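Local atomic coordinates of cytochrome P450 268A2 Cyp268A2 (Mycobacterium marinum, PDB entry 6BLD), a protein that belongs to the cytochrome P450 family, holding a heme group in a largely helical fold beside a buried ligand pocket. Residues A98-R109 and L245-L256. Residues are numbered along the deposited sequence; the frame is centred on the assembly and turned at random.
With DXJ ((3E,5E)-6,10-dimethylundeca-3,5,9-trien-2-one), chain C; HEM (protoporphyrin IX containing Fe), chain B.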
loop_
_atom_site.group_PDB
_atom_site.type_symbol
_atom_site.label_atom_id
_atom_site.label_comp_id
_atom_site.label_asym_id
_atom_site.label_seq_id
_atom_site.Cartn_x
_atom_site.Cartn_y
_atom_site.Cartn_z
ATOM N N ALA A 98 -1.890 -16.313 -6.619
ATOM C CA ALA A 98 -3.293 -16.105 -6.293
ATOM C C ALA A 98 -3.589 -14.696 -5.793
ATOM O O ALA A 98 -4.719 -14.426 -5.373
ATOM C CB ALA A 98 -3.748 -17.132 -5.252
ATOM N N SER A 99 -2.609 -13.786 -5.841
ATOM C CA SER A 99 -2.788 -12.460 -5.255
ATOM C C SER A 99 -2.161 -11.315 -6.042
ATOM O O SER A 99 -2.653 -10.188 -5.931
ATOM C CB SER A 99 -2.219 -12.436 -3.829
ATOM O OG SER A 99 -0.824 -12.676 -3.837
ATOM N N GLN A 100 -1.107 -11.543 -6.831
ATOM C CA GLN A 100 -0.340 -10.428 -7.380
ATOM C C GLN A 100 -1.017 -9.801 -8.595
ATOM O O GLN A 100 -1.026 -8.572 -8.732
ATOM C CB GLN A 100 1.073 -10.891 -7.736
ATOM C CG GLN A 100 1.890 -11.380 -6.544
ATOM C CD GLN A 100 2.028 -10.333 -5.453
ATOM O OE1 GLN A 100 2.886 -9.452 -5.525
ATOM N NE2 GLN A 100 1.182 -10.426 -4.432
ATOM N N SER A 101 -1.571 -10.620 -9.483
ATOM C CA SER A 101 -2.257 -10.160 -10.709
ATOM C C SER A 101 -1.251 -9.343 -11.529
ATOM O O SER A 101 -0.067 -9.705 -11.592
ATOM C CB SER A 101 -3.531 -9.431 -10.342
ATOM O OG SER A 101 -4.232 -9.016 -11.502
ATOM N N PHE A 102 -1.670 -8.246 -12.162
ATOM C CA PHE A 102 -0.763 -7.498 -13.025
ATOM C C PHE A 102 0.218 -6.624 -12.254
ATOM O O PHE A 102 1.058 -5.970 -12.881
ATOM C CB PHE A 102 -1.551 -6.643 -14.029
ATOM C CG PHE A 102 -2.467 -5.629 -13.398
ATOM C CD1 PHE A 102 -1.979 -4.414 -12.941
ATOM C CD2 PHE A 102 -3.824 -5.879 -13.292
ATOM C CE1 PHE A 102 -2.820 -3.482 -12.371
ATOM C CE2 PHE A 102 -4.673 -4.947 -12.725
ATOM C CZ PHE A 102 -4.171 -3.747 -12.262
ATOM N N LEU A 103 0.136 -6.587 -10.921
ATOM C CA LEU A 103 1.161 -5.889 -10.151
ATOM C C LEU A 103 2.530 -6.520 -10.376
ATOM O O LEU A 103 3.533 -5.813 -10.533
ATOM C CB LEU A 103 0.801 -5.892 -8.665
ATOM C CG LEU A 103 1.854 -5.315 -7.716
ATOM C CD1 LEU A 103 1.878 -3.796 -7.804
ATOM C CD2 LEU A 103 1.595 -5.765 -6.287
ATOM N N ALA A 104 2.588 -7.846 -10.407
ATOM C CA ALA A 104 3.825 -8.581 -10.677
ATOM C C ALA A 104 3.882 -9.039 -12.128
ATOM O O ALA A 104 4.155 -10.202 -12.428
ATOM C CB ALA A 104 3.954 -9.763 -9.724
ATOM N N MET A 105 3.612 -8.116 -13.050
ATOM C CA MET A 105 3.599 -8.416 -14.472
ATOM C C MET A 105 4.271 -7.285 -15.234
ATOM O O MET A 105 4.218 -6.122 -14.827
ATOM C CB MET A 105 2.172 -8.612 -15.001
ATOM C CG MET A 105 1.526 -9.929 -14.605
ATOM S SD MET A 105 -0.056 -10.173 -15.437
ATOM C CE MET A 105 -0.736 -11.530 -14.485
ATOM N N ASP A 106 4.899 -7.640 -16.343
ATOM C CA ASP A 106 5.515 -6.686 -17.245
ATOM C C ASP A 106 4.678 -6.542 -18.508
ATOM O O ASP A 106 3.817 -7.382 -18.792
ATOM C CB ASP A 106 6.936 -7.136 -17.615
ATOM C CG ASP A 106 7.875 -7.140 -16.425
ATOM O OD1 ASP A 106 7.991 -6.091 -15.753
ATOM O OD2 ASP A 106 8.496 -8.189 -16.160
ATOM N N PRO A 107 4.880 -5.474 -19.278
ATOM C CA PRO A 107 4.260 -5.407 -20.596
ATOM C C PRO A 107 4.708 -6.576 -21.448
ATOM O O PRO A 107 5.825 -7.101 -21.274
ATOM C CB PRO A 107 4.768 -4.071 -21.158
ATOM C CG PRO A 107 5.070 -3.252 -19.954
ATOM C CD PRO A 107 5.573 -4.220 -18.926
ATOM N N PRO A 108 3.868 -7.022 -22.395
ATOM C CA PRO A 108 2.574 -6.435 -22.757
ATOM C C PRO A 108 1.386 -6.897 -21.907
ATOM O O PRO A 108 0.341 -6.251 -21.951
ATOM C CB PRO A 108 2.395 -6.890 -24.204
ATOM C CG PRO A 108 3.059 -8.225 -24.242
ATOM C CD PRO A 108 4.219 -8.154 -23.273
ATOM N N ARG A 109 1.540 -7.988 -21.152
ATOM C CA ARG A 109 0.401 -8.529 -20.413
ATOM C C ARG A 109 -0.086 -7.555 -19.345
ATOM O O ARG A 109 -1.295 -7.445 -19.103
ATOM C CB ARG A 109 0.762 -9.877 -19.787
ATOM C CG ARG A 109 -0.395 -10.533 -19.043
ATOM C CD ARG A 109 -0.404 -12.043 -19.223
ATOM N NE ARG A 109 -1.620 -12.643 -18.681
ATOM C CZ ARG A 109 -2.699 -12.935 -19.402
ATOM N NH1 ARG A 109 -2.716 -12.685 -20.706
ATOM N NH2 ARG A 109 -3.761 -13.477 -18.822
ATOM N N LEU A 245 -11.256 -13.870 -19.478
ATOM C CA LEU A 245 -10.184 -14.189 -18.547
ATOM C C LEU A 245 -10.532 -15.425 -17.729
ATOM O O LEU A 245 -11.682 -15.621 -17.325
ATOM C CB LEU A 245 -9.916 -13.005 -17.622
ATOM C CG LEU A 245 -8.986 -11.927 -18.178
ATOM C CD1 LEU A 245 -9.210 -10.614 -17.452
ATOM C CD2 LEU A 245 -7.535 -12.365 -18.067
ATOM N N ALA A 246 -9.527 -16.264 -17.491
ATOM C CA ALA A 246 -9.715 -17.452 -16.676
ATOM C C ALA A 246 -10.065 -17.068 -15.241
ATOM O O ALA A 246 -9.821 -15.945 -14.790
ATOM C CB ALA A 246 -8.457 -18.321 -16.694
ATOM N N ASP A 247 -10.649 -18.030 -14.520
ATOM C CA ASP A 247 -11.046 -17.785 -13.137
ATOM C C ASP A 247 -9.856 -17.405 -12.266
ATOM O O ASP A 247 -9.996 -16.586 -11.350
ATOM C CB ASP A 247 -11.747 -19.018 -12.565
ATOM C CG ASP A 247 -12.790 -19.585 -13.507
ATOM O OD1 ASP A 247 -12.853 -20.825 -13.652
ATOM O OD2 ASP A 247 -13.548 -18.792 -14.104
ATOM N N ALA A 248 -8.683 -17.981 -12.537
ATOM C CA ALA A 248 -7.502 -17.661 -11.743
ATOM C C ALA A 248 -7.090 -16.205 -11.921
ATOM O O ALA A 248 -6.739 -15.531 -10.946
ATOM C CB ALA A 248 -6.352 -18.598 -12.113
ATOM N N ASP A 249 -7.131 -15.700 -13.158
ATOM C CA ASP A 249 -6.777 -14.304 -13.398
ATOM C C ASP A 249 -7.778 -13.360 -12.744
ATOM O O ASP A 249 -7.390 -12.343 -12.157
ATOM C CB ASP A 249 -6.696 -14.030 -14.900
ATOM C CG ASP A 249 -5.720 -14.947 -15.612
ATOM O OD1 ASP A 249 -4.637 -15.219 -15.054
ATOM O OD2 ASP A 249 -6.037 -15.395 -16.733
ATOM N N VAL A 250 -9.070 -13.681 -12.840
ATOM C CA VAL A 250 -10.098 -12.820 -12.270
ATOM C C VAL A 250 -9.972 -12.764 -10.752
ATOM O O VAL A 250 -10.036 -11.686 -10.148
ATOM C CB VAL A 250 -11.490 -13.305 -12.714
ATOM C CG1 VAL A 250 -12.568 -12.759 -11.799
ATOM C CG2 VAL A 250 -11.754 -12.905 -14.157
ATOM N N ALA A 251 -9.774 -13.919 -10.113
ATOM C CA ALA A 251 -9.669 -13.947 -8.658
ATOM C C ALA A 251 -8.391 -13.272 -8.179
ATOM O O ALA A 251 -8.390 -12.598 -7.143
ATOM C CB ALA A 251 -9.736 -15.390 -8.155
ATOM N N ALA A 252 -7.291 -13.441 -8.918
ATOM C CA ALA A 252 -6.033 -12.824 -8.515
ATOM C C ALA A 252 -6.141 -11.304 -8.508
ATOM O O ALA A 252 -5.589 -10.640 -7.622
ATOM C CB ALA A 252 -4.902 -13.280 -9.437
ATOM N N PHE A 253 -6.852 -10.731 -9.483
ATOM C CA PHE A 253 -7.025 -9.283 -9.493
ATOM C C PHE A 253 -7.941 -8.828 -8.364
ATOM O O PHE A 253 -7.748 -7.744 -7.800
ATOM C CB PHE A 253 -7.571 -8.811 -10.840
ATOM C CG PHE A 253 -8.037 -7.383 -10.823
ATOM C CD1 PHE A 253 -7.123 -6.343 -10.863
ATOM C CD2 PHE A 253 -9.384 -7.080 -10.735
ATOM C CE1 PHE A 253 -7.544 -5.029 -10.833
ATOM C CE2 PHE A 253 -9.812 -5.768 -10.705
ATOM C CZ PHE A 253 -8.891 -4.741 -10.754
ATOM N N PHE A 254 -8.951 -9.637 -8.031
ATOM C CA PHE A 254 -9.826 -9.300 -6.913
ATOM C C PHE A 254 -9.038 -9.206 -5.613
ATOM O O PHE A 254 -9.281 -8.313 -4.794
ATOM C CB PHE A 254 -10.947 -10.333 -6.791
ATOM C CG PHE A 254 -11.943 -10.019 -5.711
ATOM C CD1 PHE A 254 -12.955 -9.098 -5.929
ATOM C CD2 PHE A 254 -11.866 -10.643 -4.477
ATOM C CE1 PHE A 254 -13.873 -8.805 -4.935
ATOM C CE2 PHE A 254 -12.781 -10.355 -3.478
ATOM C CZ PHE A 254 -13.786 -9.435 -3.709
ATOM N N VAL A 255 -8.086 -10.121 -5.410
ATOM C CA VAL A 255 -7.218 -10.049 -4.240
ATOM C C VAL A 255 -6.345 -8.804 -4.306
ATOM O O VAL A 255 -6.238 -8.048 -3.335
ATOM C CB VAL A 255 -6.367 -11.325 -4.121
ATOM C CG1 VAL A 255 -5.410 -11.215 -2.938
ATOM C CG2 VAL A 255 -7.264 -12.547 -3.981
ATOM N N LEU A 256 -5.702 -8.577 -5.451
ATOM C CA LEU A 256 -4.895 -7.373 -5.621
ATOM C C LEU A 256 -5.711 -6.117 -5.335
ATOM O O LEU A 256 -5.265 -5.231 -4.593
ATOM C CB LEU A 256 -4.327 -7.334 -7.039
ATOM C CG LEU A 256 -3.653 -6.034 -7.482
ATOM C CD1 LEU A 256 -2.511 -5.645 -6.549
ATOM C CD2 LEU A 256 -3.188 -6.111 -8.932
HETATM C C10 DXJ C . -0.500 -9.938 -1.262
HETATM C C13 DXJ C . 0.487 -12.813 1.068
HETATM C C01 DXJ C . 0.070 -1.686 -3.490
HETATM C C02 DXJ C . -0.283 -2.958 -2.724
HETATM C C03 DXJ C . -0.512 -4.075 -3.384
HETATM C C04 DXJ C . -0.366 -2.929 -1.198
HETATM C C05 DXJ C . -0.866 -5.362 -2.642
HETATM C C06 DXJ C . -0.046 -6.555 -3.128
HETATM C C07 DXJ C . -0.602 -7.897 -2.654
HETATM C C08 DXJ C . 0.045 -8.593 -1.741
HETATM C C09 DXJ C . -1.902 -8.431 -3.248
HETATM C C11 DXJ C . 0.270 -10.730 -0.544
HETATM C C12 DXJ C . -0.247 -12.080 -0.053
HETATM O O14 DXJ C . -1.215 -12.559 -0.541
HETATM C CHA HEM B . -0.061 0.095 -7.140
HETATM C CHB HEM B . -4.850 -0.079 -6.360
HETATM C CHC HEM B . -4.387 3.178 -2.787
HETATM C CHD HEM B . 0.441 2.636 -3.044
HETATM C C1A HEM B . -1.396 -0.232 -7.252
HETATM C C2A HEM B . -1.979 -1.153 -8.209
HETATM C C3A HEM B . -3.296 -1.199 -7.995
HETATM C C4A HEM B . -3.602 -0.312 -6.891
HETATM C CMA HEM B . -4.315 -2.049 -8.786
HETATM C CAA HEM B . -1.207 -1.934 -9.294
HETATM C CBA HEM B . -1.000 -1.017 -10.496
HETATM C CGA HEM B . -0.091 -1.677 -11.500
HETATM O O1A HEM B . -0.085 -1.240 -12.681
HETATM O O2A HEM B . 0.622 -2.644 -11.124
HETATM C C1B HEM B . -5.153 0.833 -5.373
HETATM C C2B HEM B . -6.483 1.229 -4.971
HETATM C C3B HEM B . -6.381 2.127 -3.993
HETATM C C4B HEM B . -4.963 2.339 -3.722
HETATM C CMB HEM B . -7.808 0.712 -5.573
HETATM C CAB HEM B . -7.618 2.768 -3.321
HETATM C CBB HEM B . -7.531 3.749 -2.424
HETATM C C1C HEM B . -3.032 3.323 -2.546
HETATM C C2C HEM B . -2.421 4.215 -1.577
HETATM C C3C HEM B . -1.086 4.051 -1.651
HETATM C C4C HEM B . -0.815 3.067 -2.673
HETATM C CMC HEM B . -3.229 5.146 -0.642
HETATM C CAC HEM B . 0.053 4.743 -0.867
HETATM C CBC HEM B . -0.124 5.817 -0.092
HETATM C C1D HEM B . 0.740 1.919 -4.181
HETATM C C2D HEM B . 2.064 1.584 -4.661
HETATM C C3D HEM B . 1.931 0.880 -5.791
HETATM C C4D HEM B . 0.512 0.746 -6.070
HETATM C CMD HEM B . 3.388 1.978 -3.970
HETATM C CAD HEM B . 3.081 0.316 -6.656
HETATM C CBD HEM B . 3.665 1.441 -7.506
HETATM C CGD HEM B . 4.829 0.945 -8.326
HETATM O O1D HEM B . 5.452 1.774 -9.040
HETATM O O2D HEM B . 5.138 -0.272 -8.267
HETATM N NA HEM B . -2.419 0.261 -6.463
HETATM N NB HEM B . -4.251 1.529 -4.591
HETATM N NC HEM B . -2.020 2.642 -3.195
HETATM N ND HEM B . -0.180 1.393 -5.065
HETATM FE FE HEM B . -2.212 1.649 -4.969
HETATM O O HOH W 1 -4.925 -11.223 -12.971
#
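L256 reaches from helix 247-278 into the bend at 99-103, and its side chain can be followed outward atom by atom. CB of L256 lies 3.5 Å from S99 O, and CG faces Q100 O. The branches then part: CD1 meets CB of L103, while CD2 presses on Q100 O and S101 CB and sits over one face of F102, 4.2 Å from the ring centroid and 8° off the normal, a CH-pi contact. F102 CG stands between its own backbone N and carbonyl carbon (chi1 60°), which places the ring with its edge toward the heme propionate carbon CGA, 3.4 Å from CE1. Toward F253 the two phenyl groups meet rim to rim, CE2 of F102 lying 3.4 Å from CD1 of F253 with the planes 24° apart, so neither ring stacks on the other. S101 OG lies at the edge of the F253 ring, in its plane, and one water joins this hydroxyl (2.7 Å) to D249 O, which accepts from the water. No direct hydrogen bond crosses the contact; the direct polar link is a long salt bridge, R109 NH2 to D249 OD2 at 3.6 Å, with the guanidinium and carboxylate planes steeply inclined to each other. L103 CD2 and S99 O border the bound (3E,5E)-6,10-dimethylundeca-3,5,9-trien-2-one (DXJ), so the bend lines both ligand and heme pockets, as the B-C loop does against the long central helix in P450s. Around this junction, helix 201-225 packs on A98 and V255, and helices 231-237 and 109-117 on F253 and L245.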